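Local coordinates for TarM (Staphylococcus aureus subsp. aureus 21178, PDB 4X7R), which belongs to the glycosyltransferases of the GT-B fold, with UDP and a glycan ligand bound in this structure, at residues E71-I76 and V193-K198. The protein carries 1 engineered substitution. Sequence-based numbering, arbitrary orientation.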
# COMPACT_ATOMS: atom_id res chain seq x y z
N GLU A 71 -15.54 -9.86 -1.18
CA GLU A 71 -16.70 -9.06 -1.65
C GLU A 71 -17.50 -9.76 -2.73
O GLU A 71 -18.71 -9.67 -2.72
CB GLU A 71 -16.25 -7.67 -2.14
CG GLU A 71 -15.76 -6.77 -1.02
CD GLU A 71 -16.79 -6.29 -0.02
OE1 GLU A 71 -17.94 -6.01 -0.44
OE2 GLU A 71 -16.45 -6.18 1.18
N TYR A 72 -16.82 -10.45 -3.65
CA TYR A 72 -17.44 -11.20 -4.74
C TYR A 72 -18.37 -12.30 -4.17
O TYR A 72 -19.52 -12.41 -4.61
CB TYR A 72 -16.35 -11.81 -5.62
CG TYR A 72 -16.83 -12.83 -6.63
CD1 TYR A 72 -17.46 -12.43 -7.81
CD2 TYR A 72 -16.60 -14.19 -6.44
CE1 TYR A 72 -17.93 -13.37 -8.74
CE2 TYR A 72 -17.03 -15.13 -7.38
CZ TYR A 72 -17.69 -14.72 -8.53
OH TYR A 72 -18.11 -15.64 -9.45
N PHE A 73 -17.87 -13.13 -3.21
CA PHE A 73 -18.71 -14.19 -2.65
C PHE A 73 -19.74 -13.65 -1.68
O PHE A 73 -20.81 -14.23 -1.55
CB PHE A 73 -17.84 -15.27 -1.98
CG PHE A 73 -16.94 -16.00 -2.95
CD1 PHE A 73 -17.48 -16.88 -3.89
CD2 PHE A 73 -15.57 -15.79 -2.95
CE1 PHE A 73 -16.64 -17.57 -4.77
CE2 PHE A 73 -14.74 -16.47 -3.84
CZ PHE A 73 -15.29 -17.35 -4.75
N LYS A 74 -19.42 -12.52 -1.00
CA LYS A 74 -20.33 -11.86 -0.06
C LYS A 74 -21.55 -11.33 -0.83
O LYS A 74 -22.67 -11.50 -0.37
CB LYS A 74 -19.61 -10.72 0.67
CG LYS A 74 -20.44 -9.95 1.70
CD LYS A 74 -19.51 -9.00 2.43
CE LYS A 74 -20.23 -8.16 3.44
NZ LYS A 74 -19.28 -7.64 4.46
N GLN A 75 -21.32 -10.72 -2.01
CA GLN A 75 -22.35 -10.18 -2.90
C GLN A 75 -23.26 -11.27 -3.42
O GLN A 75 -24.47 -11.07 -3.43
CB GLN A 75 -21.74 -9.37 -4.02
CG GLN A 75 -21.34 -7.95 -3.60
CD GLN A 75 -20.33 -7.26 -4.52
OE1 GLN A 75 -19.95 -7.75 -5.59
NE2 GLN A 75 -19.86 -6.09 -4.09
N ILE A 76 -22.71 -12.45 -3.79
CA ILE A 76 -23.50 -13.62 -4.23
C ILE A 76 -24.38 -14.07 -3.05
O ILE A 76 -25.58 -14.27 -3.22
CB ILE A 76 -22.60 -14.76 -4.78
CG1 ILE A 76 -21.93 -14.33 -6.10
CG2 ILE A 76 -23.40 -16.05 -4.99
CD1 ILE A 76 -20.58 -15.05 -6.39
N VAL A 193 -16.49 -22.40 0.55
CA VAL A 193 -17.35 -21.34 0.07
C VAL A 193 -18.75 -21.95 0.07
O VAL A 193 -19.10 -22.74 -0.82
CB VAL A 193 -16.89 -20.77 -1.31
CG1 VAL A 193 -17.82 -19.64 -1.77
CG2 VAL A 193 -15.45 -20.28 -1.25
N LEU A 194 -19.50 -21.64 1.13
CA LEU A 194 -20.86 -22.14 1.38
C LEU A 194 -21.79 -21.83 0.25
O LEU A 194 -22.57 -22.70 -0.11
CB LEU A 194 -21.42 -21.58 2.69
CG LEU A 194 -20.87 -22.17 3.98
CD1 LEU A 194 -19.50 -21.57 4.36
CD2 LEU A 194 -21.80 -21.90 5.10
N VAL A 195 -21.67 -20.62 -0.36
CA VAL A 195 -22.53 -20.14 -1.46
C VAL A 195 -22.54 -20.96 -2.74
O VAL A 195 -23.59 -21.06 -3.36
CB VAL A 195 -22.52 -18.61 -1.70
CG1 VAL A 195 -22.96 -17.89 -0.44
CG2 VAL A 195 -21.15 -18.10 -2.16
N ASN A 196 -21.41 -21.56 -3.14
CA ASN A 196 -21.36 -22.41 -4.34
C ASN A 196 -21.00 -23.87 -4.02
O ASN A 196 -20.77 -24.65 -4.95
CB ASN A 196 -20.44 -21.81 -5.42
CG ASN A 196 -18.99 -21.64 -5.03
OD1 ASN A 196 -18.55 -21.98 -3.93
ND2 ASN A 196 -18.19 -21.10 -5.95
N LYS A 197 -20.92 -24.23 -2.72
CA LYS A 197 -20.55 -25.57 -2.25
C LYS A 197 -19.17 -26.02 -2.77
O LYS A 197 -18.97 -27.20 -3.04
CB LYS A 197 -21.64 -26.64 -2.57
CG LYS A 197 -23.08 -26.36 -2.11
CD LYS A 197 -23.90 -27.70 -1.90
CE LYS A 197 -24.09 -28.58 -3.15
NZ LYS A 197 -25.07 -29.70 -2.93
N LYS A 198 -18.22 -25.08 -2.87
CA LYS A 198 -16.88 -25.43 -3.33
C LYS A 198 -15.87 -25.28 -2.22
O LYS A 198 -15.90 -24.30 -1.47
CB LYS A 198 -16.47 -24.61 -4.56
CG LYS A 198 -17.14 -25.10 -5.84
CD LYS A 198 -16.82 -24.23 -7.05
CE LYS A 198 -17.48 -24.75 -8.31
NZ LYS A 198 -18.97 -24.68 -8.27
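Phe73, on helix 69-78, meets three residues of the hairpin between strands 187-193 and 198-200: Val193, Val195 and Asn196. Its CB points toward the hairpin, and chi1 of -64° sets CG anti to the carbonyl carbon. Val193 reaches back with CG1, anti to the backbone N (chi1 -179°), and this methyl comes within 3.5 Å of Phe73 CD1, the shortest approach across the contact. The two side chains cross at about a right angle, and CG1 also lies near CG and CE1 of the ring. Asn196 approaches the same side of the phenyl, its ND2 4.0 Å from Phe73 CE1, with ring and amide planes 63° apart. On the helix side, Tyr72 CD2 sits over the centre of one Phe73 face.

Val195 CG2 lies 3.9 Å from Phe73 O and, one turn further toward the C-terminal end of the helix, 4.2 Å from Ile76 CG2. No hydrogen bond joins the segments; the contact is one of van der Waals packing.

Val193 and Lys198 close the hairpin with two bonds, Val193 N to Lys198 O (2.8 Å) and Lys198 N to Val193 O (3.2 Å). A weak bond from Lys198 N to Asn196 OD1 (3.3 Å) orients the amide at most loosely. Tyr176 of strand 175-182 touches both Phe73 and Val195, and Leu206 of helix 203-214 touches Val193. Two residues, Lys197 and Lys198, stand opposite Val193, which fits a G1 beta bulge. The contact joins this final hairpin of the ten-stranded antiparallel sheet to the helix after edge strand 66-68 of the seven-stranded parallel sheet, one of the two parallel sheets of the GT-B fold.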